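PDB 4ZM6: N-acetyl-beta-D glucosaminidase from Rhizomucor miehei CAU432, which probably removes N-acetylglucosamine from beta-linked sugars as a family 3 glycoside hydrolase and, through a GCN5-related acetyltransferase region that binds acetyl-CoA, probably acetylates glucosamine. Local coordinates for residues I118-L123 with E358-L363; A164-Y169 with V174-K179; R370-V375 with H506-R511; T494-Y499 with R511-E516. All blocks are in the same frame, centred on the assembly; numbering follows the deposited sequence.

Contact 1: I118-L123 with E358-L363; sequences ISKELL and EAHATL
The imidazole of His-360 lies against the side chain of Glu-121, the two groups coming from opposite directions so that the ND1–CE1 edge of the ring overlaps both the CG and the carboxylate of the glutamate. Their link is a His-carboxylate hydrogen bond between two helices: 108-125, part of the TIM-barrel-type domain of the family 3 glycoside hydrolase, and 357-368, which leads on to strand 373-377 of the mixed six-stranded sheet. ND1 of His-360 donates to OE2 of Glu-121 over 2.9 Å, and the bond is almost straight at the hydrogen (173°). OE2 lies in the plane of the imidazole, whereas His-360 ND1 reaches it on its anti side, 28° out of the carboxylate plane. The same oxygen also accepts from Thr-94 OG1, so two donors grip it, and the threonine touches His-360 as well. The carboxylate would probably favour an imidazole proton on ND1.

Lys-120 lies along the adjoining NE2–CE1 part of the ring edge with its aliphatic chain. Its CG is anti to the backbone N (chi1 -162°), which carries the chain toward the second helix and puts CD near the ring plane, 3.9 Å from His-360 NE2. Beyond CD the chain bends at its last torsion, and the ammonium turns to the carbonyl oxygen of Thr-354; Lys-120 NZ stays 5.7 Å from His-360 NE2. On the glutamate side, CG of Glu-121 meets the ring edge in plane, 3.5 Å from His-360 ND1.

Contact 2: A164-Y169 with V174-K179; sequences AQVEGY and VATSIK
The methyl CG2 of Thr-176 presses against the base of the Tyr-169 side chain, 3.5 Å from Tyr-169 CB, and meets the ring obliquely near CD2. The hydroxyl of the same threonine is turned to the helix: with OG1 between its backbone N and carbonyl carbon (chi1 58°), OG1 lies 3.8 Å from Val-166 CG1. The two branches of Val-166 divide their work, for CG2 packs instead on Ile-178 CG2, also at 3.8 Å. Where the chain turns back after the helix, Val-174 N gives a weak, bent hydrogen bond to Tyr-169 O (3.4 Å, 135°), and Val-174 CB rests near the same carbonyl oxygen.

Further out, the tyrosine ring leads away from 174-179 to Ala-115 and Ile-118 of helix 108-125. The backbone of 174-179 is fixed by bonds between Ala-175 and Asn-130 and between Ser-177 and Ala-132 on one flank, and between Ile-178 and Met-229 on the other. A short connection joins helix 155-171 to strand 178-181, which runs alongside the chain following strand 129-130, consistent with a beta-alpha-beta unit of the TIM-barrel-type domain of family 3 glycoside hydrolases.

Contact 3: R370-V375 with H506-R511; sequences RVPTVV and HEAAVR
Pro-372 turns the leading edge of its pyrrolidine ring, the bond between CG and CD, onto the methyl of Ala-508. The methyl sits evenly across that bond: Ala-508 CB is 4.0 Å from Pro-372 CD and equally far from Pro-372 CG. Both residues direct their CB at the opposing segment, so the puckered ring sets its CG–CD edge against a single methyl. CG also looks onto the helix backbone, lying 3.9 Å from Ala-508 O and 4.2 Å from Ala-509 N. The next methyl, that of Ala-509, passes beside the proline and turns to Thr-498. CA of Pro-372 and CA of Ala-509 are 6.1 Å apart, the closest CA pair between the two segments.

The contact belongs to the alpha/beta domain, in which helix 503-513 packs near the end of the mixed six-stranded sheet where 373-377 is the outermost strand. Pro-372 stands immediately before that strand; the preceding Val-371 packs on Ala-101 and Leu-105 of helix 99-105, which lies within the family 3 N-terminal range. A polar tie lies beside this apolar touch, Arg-511 NH1 forming a salt bridge with Asp-369. The acetyl-CoA-binding residue Arg-520 is nearby, its side chain about 8 Å from that of Pro-372, while the bound acetyl-CoA itself is about 12 Å from the proline side chain.

Contact 4: T494-Y499 with R511-E516; sequences TYLVTY and RLIFGE
Leu-496 adopts an uncommon first torsion for a leucine, with CG between its backbone N and carbonyl carbon (chi1 71°), and in this pose it sets both methyls against Ile-513. It projects from strand 494-497 of the mixed six-stranded sheet of the alpha/beta domain, onto the last turn of helix 503-513, which ends in a Schellman motif. The two side chains meet at about a right angle. Leu-496 CD1 and CD2 both face Ile-513 CG1, each 4.1 Å away, and CD2 extends the touch to Ile-513 CD1. Leu-512 approaches more loosely, its CD1 4.3 Å from Leu-496 CD1. The hydrophobic layer continues beyond the pair, as Leu-512 reaches Val-374 of the neighbouring strand, Ile-513 leans on Phe-415 of helix 413-422, and Leu-496 also packs on Ala-478.

Just past these residues the helix closes. Phe-514 is the first to leave helical geometry, and Gly-515, with its positive phi of 71°, is the C' residue of the motif: Glu-516 N bonds to Arg-511 O at 2.8 Å and Gly-515 N to Leu-512 O at 3.1 Å. The turn brings Glu-516 back beside Arg-511 for a salt bridge, while its OE1 pairs with Arg-422. Arg-511 NE donates to Glu-516 OE2 over 3.1 Å at 169°, with the oxygen in the guanidinium plane and the nitrogen nearly in line with the carboxylate C–O bond.

Overall arrangement
From the N terminus, helix 108-125 opens the loop that contact 1 closes 235 residues later. Nested inside it, contact 2 closes the short turn between helix 155-171 and strand 178-181, and the two touch where Ser-119 meets Tyr-169 and Val-174. Helix 357-368 then leads into the approach to strand 373-377, where contact 3 begins, so contacts 3 and 4 follow contact 1 in series. These two cross along the chain, share Arg-511 and lie about 4 Å apart between centres; their strands are neighbours in one sheet. Contact 2 lies within the barrel-type domain, contact 1 ties that domain to helix 357-368, and contacts 3 and 4 lay helix 503-513 against the six-stranded sheet.

Contact 1: I118-L123 with E358-L363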
# COMPACT_ATOMS: atom_id res chain seq x y z
N ILE A 118 -20.18 -22.53 6.36
CA ILE A 118 -19.55 -23.82 6.11
C ILE A 118 -18.91 -24.37 7.37
O ILE A 118 -19.04 -25.56 7.66
CB ILE A 118 -18.51 -23.73 4.96
CG1 ILE A 118 -19.24 -23.64 3.61
CG2 ILE A 118 -17.54 -24.90 4.97
CD1 ILE A 118 -20.07 -24.86 3.25
N SER A 119 -18.21 -23.52 8.11
CA SER A 119 -17.53 -23.98 9.33
C SER A 119 -18.53 -24.51 10.36
O SER A 119 -18.27 -25.50 11.04
CB SER A 119 -16.65 -22.87 9.93
OG SER A 119 -17.28 -21.61 9.83
N LYS A 120 -19.69 -23.86 10.45
CA LYS A 120 -20.78 -24.30 11.31
C LYS A 120 -21.18 -25.73 10.94
O LYS A 120 -21.23 -26.61 11.81
CB LYS A 120 -21.99 -23.37 11.16
CG LYS A 120 -23.02 -23.44 12.27
CD LYS A 120 -24.20 -22.53 11.94
CE LYS A 120 -24.91 -21.99 13.18
NZ LYS A 120 -25.79 -23.00 13.83
N GLU A 121 -21.44 -25.96 9.65
CA GLU A 121 -21.80 -27.29 9.16
C GLU A 121 -20.70 -28.31 9.43
O GLU A 121 -20.97 -29.38 9.97
CB GLU A 121 -22.13 -27.24 7.66
CG GLU A 121 -23.45 -26.56 7.34
CD GLU A 121 -23.91 -26.74 5.90
OE1 GLU A 121 -23.27 -27.50 5.14
OE2 GLU A 121 -24.92 -26.11 5.52
N LEU A 122 -19.47 -27.98 9.06
CA LEU A 122 -18.34 -28.89 9.29
C LEU A 122 -18.14 -29.23 10.77
O LEU A 122 -17.84 -30.37 11.11
CB LEU A 122 -17.05 -28.29 8.71
CG LEU A 122 -16.92 -28.26 7.19
CD1 LEU A 122 -15.73 -27.41 6.78
CD2 LEU A 122 -16.78 -29.66 6.62
N LEU A 123 -18.31 -28.24 11.64
CA LEU A 123 -18.05 -28.44 13.07
C LEU A 123 -19.07 -29.36 13.74
O LEU A 123 -18.70 -30.15 14.61
CB LEU A 123 -17.99 -27.10 13.82
CG LEU A 123 -17.53 -27.14 15.28
CD1 LEU A 123 -16.20 -27.86 15.44
CD2 LEU A 123 -17.43 -25.73 15.85
N GLU A 358 -31.41 -24.68 6.83
CA GLU A 358 -32.46 -23.84 6.25
C GLU A 358 -31.93 -22.44 5.94
O GLU A 358 -32.13 -21.92 4.84
CB GLU A 358 -33.67 -23.75 7.18
CG GLU A 358 -34.92 -23.17 6.52
CD GLU A 358 -36.02 -22.79 7.51
OE1 GLU A 358 -35.72 -22.12 8.52
OE2 GLU A 358 -37.19 -23.16 7.28
N ALA A 359 -31.25 -21.84 6.92
CA ALA A 359 -30.69 -20.49 6.77
C ALA A 359 -29.62 -20.46 5.68
O ALA A 359 -29.58 -19.53 4.88
CB ALA A 359 -30.11 -20.00 8.09
N HIS A 360 -28.77 -21.49 5.66
CA HIS A 360 -27.72 -21.61 4.66
C HIS A 360 -28.29 -21.83 3.26
O HIS A 360 -27.70 -21.41 2.27
CB HIS A 360 -26.75 -22.75 5.00
CG HIS A 360 -26.06 -22.59 6.31
ND1 HIS A 360 -25.28 -23.58 6.87
CD2 HIS A 360 -26.04 -21.56 7.20
CE1 HIS A 360 -24.80 -23.17 8.03
NE2 HIS A 360 -25.25 -21.95 8.25
N ALA A 361 -29.43 -22.50 3.19
CA ALA A 361 -30.11 -22.72 1.92
C ALA A 361 -30.55 -21.40 1.32
O ALA A 361 -30.39 -21.19 0.13
CB ALA A 361 -31.30 -23.65 2.08
N THR A 362 -31.09 -20.50 2.15
CA THR A 362 -31.59 -19.22 1.64
C THR A 362 -30.44 -18.26 1.35
O THR A 362 -30.59 -17.33 0.56
CB THR A 362 -32.62 -18.54 2.58
OG1 THR A 362 -31.94 -17.81 3.60
CG2 THR A 362 -33.59 -19.56 3.21
N LEU A 363 -29.30 -18.48 1.99
CA LEU A 363 -28.08 -17.74 1.67
C LEU A 363 -27.63 -18.10 0.26
O LEU A 363 -27.32 -17.22 -0.54
CB LEU A 363 -26.97 -18.04 2.68
CG LEU A 363 -25.65 -17.26 2.54
CD1 LEU A 363 -25.85 -15.77 2.77
CD2 LEU A 363 -24.59 -17.81 3.48

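Contact 2: A164-Y169 with V174-K179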
# COMPACT_ATOMS: atom_id res chain seq x y z
N ALA A 164 -10.96 -12.75 4.32
CA ALA A 164 -12.35 -12.80 4.74
C ALA A 164 -12.78 -14.22 5.08
O ALA A 164 -13.52 -14.42 6.05
CB ALA A 164 -13.25 -12.23 3.65
N GLN A 165 -12.33 -15.18 4.29
CA GLN A 165 -12.71 -16.58 4.47
C GLN A 165 -11.95 -17.23 5.62
O GLN A 165 -12.53 -17.99 6.39
CB GLN A 165 -12.52 -17.38 3.18
CG GLN A 165 -13.53 -17.04 2.09
CD GLN A 165 -13.90 -18.24 1.23
OE1 GLN A 165 -13.03 -18.95 0.73
NE2 GLN A 165 -15.20 -18.47 1.07
N VAL A 166 -10.66 -16.93 5.73
CA VAL A 166 -9.86 -17.36 6.88
C VAL A 166 -10.51 -16.88 8.18
O VAL A 166 -10.64 -17.64 9.13
CB VAL A 166 -8.42 -16.83 6.79
CG1 VAL A 166 -7.67 -17.06 8.10
CG2 VAL A 166 -7.68 -17.50 5.63
N GLU A 167 -10.92 -15.62 8.22
CA GLU A 167 -11.73 -15.12 9.33
C GLU A 167 -12.97 -16.00 9.48
O GLU A 167 -13.16 -16.63 10.51
CB GLU A 167 -12.14 -13.64 9.12
CG GLU A 167 -13.29 -13.17 10.00
CD GLU A 167 -13.47 -11.67 10.03
OE1 GLU A 167 -14.48 -11.20 10.58
OE2 GLU A 167 -12.60 -10.94 9.53
N GLY A 168 -13.79 -16.05 8.44
CA GLY A 168 -15.05 -16.78 8.48
C GLY A 168 -14.94 -18.20 9.03
O GLY A 168 -15.69 -18.58 9.92
N TYR A 169 -13.99 -18.96 8.49
CA TYR A 169 -13.81 -20.35 8.89
C TYR A 169 -13.39 -20.44 10.34
O TYR A 169 -13.99 -21.19 11.11
CB TYR A 169 -12.75 -21.05 8.02
CG TYR A 169 -13.18 -21.35 6.60
CD1 TYR A 169 -14.35 -22.05 6.34
CD2 TYR A 169 -12.40 -20.96 5.52
CE1 TYR A 169 -14.74 -22.34 5.03
CE2 TYR A 169 -12.78 -21.24 4.22
CZ TYR A 169 -13.94 -21.93 3.97
OH TYR A 169 -14.32 -22.20 2.68
N VAL A 174 -12.96 -23.47 13.38
CA VAL A 174 -12.41 -24.44 12.43
C VAL A 174 -11.07 -23.93 11.91
O VAL A 174 -10.97 -22.79 11.47
CB VAL A 174 -13.36 -24.66 11.24
CG1 VAL A 174 -12.71 -25.49 10.15
CG2 VAL A 174 -14.65 -25.32 11.70
N ALA A 175 -10.04 -24.78 11.94
CA ALA A 175 -8.69 -24.39 11.52
C ALA A 175 -8.60 -24.20 10.00
O ALA A 175 -9.44 -24.69 9.26
CB ALA A 175 -7.67 -25.42 11.99
N THR A 176 -7.57 -23.48 9.56
CA THR A 176 -7.41 -23.17 8.13
C THR A 176 -6.00 -23.45 7.61
O THR A 176 -5.06 -23.65 8.38
CB THR A 176 -7.78 -21.70 7.82
OG1 THR A 176 -6.97 -20.81 8.60
CG2 THR A 176 -9.25 -21.44 8.10
N SER A 177 -5.89 -23.47 6.29
CA SER A 177 -4.63 -23.65 5.60
C SER A 177 -4.69 -22.87 4.31
O SER A 177 -5.42 -23.25 3.39
CB SER A 177 -4.36 -25.12 5.30
OG SER A 177 -4.23 -25.87 6.49
N ILE A 178 -3.96 -21.77 4.24
CA ILE A 178 -3.86 -21.01 3.00
C ILE A 178 -2.90 -21.76 2.07
O ILE A 178 -1.83 -22.21 2.49
CB ILE A 178 -3.46 -19.53 3.22
CG1 ILE A 178 -2.20 -19.39 4.07
CG2 ILE A 178 -4.60 -18.79 3.89
CD1 ILE A 178 -1.56 -18.03 3.96
N LYS A 179 -3.30 -21.90 0.81
CA LYS A 179 -2.56 -22.71 -0.15
C LYS A 179 -2.66 -22.13 -1.55
O LYS A 179 -3.60 -21.39 -1.83
CB LYS A 179 -3.11 -24.14 -0.14
CG LYS A 179 -4.62 -24.24 -0.13
CD LYS A 179 -5.09 -25.58 -0.68
CE LYS A 179 -6.39 -26.04 -0.03
NZ LYS A 179 -7.14 -27.03 -0.85

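Contact 3: R370-V375 with H506-R511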
# COMPACT_ATOMS: atom_id res chain seq x y z
N ARG A 370 -26.35 -13.27 -7.62
CA ARG A 370 -25.37 -12.21 -7.82
C ARG A 370 -24.05 -12.72 -8.42
O ARG A 370 -23.07 -11.98 -8.48
CB ARG A 370 -25.08 -11.51 -6.48
CG ARG A 370 -26.32 -11.07 -5.70
CD ARG A 370 -25.99 -10.71 -4.25
NE ARG A 370 -25.00 -9.64 -4.12
CZ ARG A 370 -24.30 -9.36 -3.02
NH1 ARG A 370 -24.44 -10.09 -1.91
NH2 ARG A 370 -23.42 -8.36 -3.02
N VAL A 371 -24.03 -13.99 -8.86
CA VAL A 371 -22.79 -14.64 -9.31
C VAL A 371 -22.55 -14.62 -10.83
O VAL A 371 -21.57 -14.04 -11.29
CB VAL A 371 -22.68 -16.09 -8.77
CG1 VAL A 371 -21.60 -16.88 -9.50
CG2 VAL A 371 -22.40 -16.07 -7.27
N PRO A 372 -23.43 -15.26 -11.62
CA PRO A 372 -23.06 -15.36 -13.03
C PRO A 372 -22.97 -14.01 -13.75
O PRO A 372 -23.66 -13.06 -13.38
CB PRO A 372 -24.18 -16.21 -13.64
CG PRO A 372 -25.34 -15.99 -12.74
CD PRO A 372 -24.77 -15.80 -11.37
N THR A 373 -22.09 -13.96 -14.75
CA THR A 373 -21.81 -12.75 -15.50
C THR A 373 -22.19 -12.95 -16.97
O THR A 373 -21.88 -13.98 -17.56
CB THR A 373 -20.31 -12.41 -15.45
OG1 THR A 373 -19.82 -12.53 -14.11
CG2 THR A 373 -20.05 -11.00 -15.96
N VAL A 374 -22.88 -11.97 -17.55
CA VAL A 374 -23.09 -11.90 -18.99
C VAL A 374 -21.89 -11.15 -19.53
O VAL A 374 -21.69 -9.98 -19.20
CB VAL A 374 -24.38 -11.15 -19.34
CG1 VAL A 374 -24.52 -11.01 -20.84
CG2 VAL A 374 -25.59 -11.87 -18.75
N VAL A 375 -21.08 -11.83 -20.35
CA VAL A 375 -19.80 -11.29 -20.79
C VAL A 375 -19.96 -10.56 -22.13
O VAL A 375 -19.43 -9.46 -22.30
CB VAL A 375 -18.76 -12.42 -20.91
CG1 VAL A 375 -17.41 -11.87 -21.35
CG2 VAL A 375 -18.63 -13.15 -19.59
N HIS A 506 -26.09 -23.22 -11.96
CA HIS A 506 -26.89 -23.45 -13.16
C HIS A 506 -28.29 -22.83 -13.03
O HIS A 506 -28.80 -22.25 -13.99
CB HIS A 506 -27.01 -24.95 -13.46
CG HIS A 506 -25.72 -25.58 -13.88
ND1 HIS A 506 -25.47 -26.93 -13.77
CD2 HIS A 506 -24.59 -25.04 -14.41
CE1 HIS A 506 -24.26 -27.20 -14.21
NE2 HIS A 506 -23.70 -26.07 -14.61
N GLU A 507 -28.90 -22.93 -11.85
CA GLU A 507 -30.20 -22.30 -11.64
C GLU A 507 -30.07 -20.80 -11.92
O GLU A 507 -30.79 -20.27 -12.77
CB GLU A 507 -30.71 -22.57 -10.22
CG GLU A 507 -31.95 -21.78 -9.80
CD GLU A 507 -33.19 -22.07 -10.64
OE1 GLU A 507 -34.20 -21.34 -10.48
OE2 GLU A 507 -33.17 -23.03 -11.44
N ALA A 508 -29.14 -20.14 -11.25
CA ALA A 508 -28.89 -18.72 -11.46
C ALA A 508 -28.56 -18.37 -12.91
O ALA A 508 -28.96 -17.33 -13.42
CB ALA A 508 -27.77 -18.25 -10.55
N ALA A 509 -27.81 -19.24 -13.58
CA ALA A 509 -27.47 -19.03 -14.98
C ALA A 509 -28.71 -19.07 -15.88
O ALA A 509 -28.81 -18.29 -16.84
CB ALA A 509 -26.45 -20.07 -15.44
N VAL A 510 -29.64 -19.96 -15.58
CA VAL A 510 -30.91 -20.02 -16.31
C VAL A 510 -31.76 -18.78 -16.01
O VAL A 510 -32.31 -18.17 -16.93
CB VAL A 510 -31.69 -21.30 -15.98
CG1 VAL A 510 -33.11 -21.22 -16.52
CG2 VAL A 510 -30.96 -22.50 -16.57
N ARG A 511 -31.84 -18.41 -14.74
CA ARG A 511 -32.55 -17.18 -14.35
C ARG A 511 -32.05 -15.96 -15.13
O ARG A 511 -32.84 -15.13 -15.57
CB ARG A 511 -32.40 -16.93 -12.85
CG ARG A 511 -33.00 -18.01 -11.98
CD ARG A 511 -33.17 -17.53 -10.55
NE ARG A 511 -34.31 -16.62 -10.44
CZ ARG A 511 -34.47 -15.71 -9.48
NH1 ARG A 511 -33.56 -15.55 -8.53
NH2 ARG A 511 -35.55 -14.93 -9.49

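Contact 4: T494-Y499 with R511-E516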
# COMPACT_ATOMS: atom_id res chain seq x y z
N THR A 494 -23.06 -13.88 -27.99
CA THR A 494 -23.77 -13.96 -26.71
C THR A 494 -23.22 -15.10 -25.85
O THR A 494 -23.41 -16.28 -26.15
CB THR A 494 -25.31 -13.98 -26.93
OG1 THR A 494 -25.95 -14.79 -25.94
CG2 THR A 494 -25.66 -14.49 -28.33
N TYR A 495 -22.54 -14.71 -24.77
CA TYR A 495 -21.75 -15.62 -23.93
C TYR A 495 -21.85 -15.19 -22.47
O TYR A 495 -21.83 -13.99 -22.16
CB TYR A 495 -20.29 -15.57 -24.40
CG TYR A 495 -19.29 -16.34 -23.56
CD1 TYR A 495 -19.21 -17.73 -23.63
CD2 TYR A 495 -18.40 -15.68 -22.72
CE1 TYR A 495 -18.29 -18.43 -22.87
CE2 TYR A 495 -17.47 -16.37 -21.96
CZ TYR A 495 -17.43 -17.74 -22.04
OH TYR A 495 -16.51 -18.44 -21.29
N LEU A 496 -21.96 -16.17 -21.58
CA LEU A 496 -22.02 -15.91 -20.13
C LEU A 496 -21.21 -16.96 -19.38
O LEU A 496 -20.83 -17.98 -19.94
CB LEU A 496 -23.47 -15.89 -19.62
CG LEU A 496 -24.25 -17.21 -19.57
CD1 LEU A 496 -25.27 -17.20 -18.44
CD2 LEU A 496 -24.93 -17.52 -20.89
N VAL A 497 -20.97 -16.71 -18.10
CA VAL A 497 -20.13 -17.59 -17.29
C VAL A 497 -20.73 -17.78 -15.89
O VAL A 497 -21.31 -16.85 -15.33
CB VAL A 497 -18.68 -17.05 -17.19
CG1 VAL A 497 -18.01 -17.09 -18.56
CG2 VAL A 497 -18.64 -15.63 -16.63
N THR A 498 -20.60 -18.99 -15.36
CA THR A 498 -21.19 -19.33 -14.07
C THR A 498 -20.13 -19.65 -13.02
O THR A 498 -20.46 -19.82 -11.85
CB THR A 498 -22.14 -20.54 -14.19
OG1 THR A 498 -21.39 -21.76 -14.25
CG2 THR A 498 -23.03 -20.42 -15.43
N TYR A 499 -18.87 -19.75 -13.45
CA TYR A 499 -17.74 -19.99 -12.55
C TYR A 499 -17.77 -21.32 -11.79
O TYR A 499 -16.86 -21.60 -11.00
CB TYR A 499 -17.58 -18.82 -11.55
CG TYR A 499 -17.57 -17.45 -12.19
CD1 TYR A 499 -16.44 -16.99 -12.87
CD2 TYR A 499 -18.68 -16.61 -12.11
CE1 TYR A 499 -16.42 -15.73 -13.45
CE2 TYR A 499 -18.67 -15.35 -12.70
CZ TYR A 499 -17.53 -14.92 -13.37
OH TYR A 499 -17.51 -13.67 -13.95
N ARG A 511 -31.84 -18.41 -14.74
CA ARG A 511 -32.55 -17.18 -14.35
C ARG A 511 -32.05 -15.96 -15.13
O ARG A 511 -32.84 -15.13 -15.57
CB ARG A 511 -32.40 -16.93 -12.85
CG ARG A 511 -33.00 -18.01 -11.98
CD ARG A 511 -33.17 -17.53 -10.55
NE ARG A 511 -34.31 -16.62 -10.44
CZ ARG A 511 -34.47 -15.71 -9.48
NH1 ARG A 511 -33.56 -15.55 -8.53
NH2 ARG A 511 -35.55 -14.93 -9.49
N LEU A 512 -30.73 -15.89 -15.30
CA LEU A 512 -30.10 -14.81 -16.04
C LEU A 512 -30.50 -14.86 -17.51
O LEU A 512 -30.83 -13.83 -18.10
CB LEU A 512 -28.57 -14.89 -15.93
CG LEU A 512 -27.81 -13.59 -15.70
CD1 LEU A 512 -26.32 -13.84 -15.89
CD2 LEU A 512 -28.28 -12.48 -16.62
N ILE A 513 -30.47 -16.06 -18.08
CA ILE A 513 -30.80 -16.26 -19.50
C ILE A 513 -32.25 -15.87 -19.80
O ILE A 513 -32.52 -15.24 -20.83
CB ILE A 513 -30.49 -17.72 -19.94
CG1 ILE A 513 -28.97 -17.90 -20.06
CG2 ILE A 513 -31.15 -18.06 -21.28
CD1 ILE A 513 -28.52 -19.35 -20.10
N PHE A 514 -33.18 -16.21 -18.91
CA PHE A 514 -34.58 -15.82 -19.08
C PHE A 514 -34.93 -14.44 -18.51
O PHE A 514 -36.10 -14.07 -18.44
CB PHE A 514 -35.50 -16.90 -18.50
CG PHE A 514 -35.54 -18.15 -19.33
CD1 PHE A 514 -34.57 -19.11 -19.19
CD2 PHE A 514 -36.53 -18.33 -20.29
CE1 PHE A 514 -34.58 -20.25 -19.97
CE2 PHE A 514 -36.55 -19.47 -21.07
CZ PHE A 514 -35.58 -20.43 -20.91
N GLY A 515 -33.92 -13.67 -18.11
CA GLY A 515 -34.13 -12.30 -17.69
C GLY A 515 -34.84 -12.11 -16.36
O GLY A 515 -35.35 -11.03 -16.08
N GLU A 516 -34.87 -13.15 -15.53
CA GLU A 516 -35.49 -13.07 -14.21
C GLU A 516 -34.58 -12.31 -13.26
O GLU A 516 -35.04 -11.72 -12.29
CB GLU A 516 -35.72 -14.47 -13.65
CG GLU A 516 -36.69 -15.31 -14.46
CD GLU A 516 -36.82 -16.71 -13.92
OE1 GLU A 516 -37.50 -17.53 -14.59
OE2 GLU A 516 -36.26 -17.00 -12.85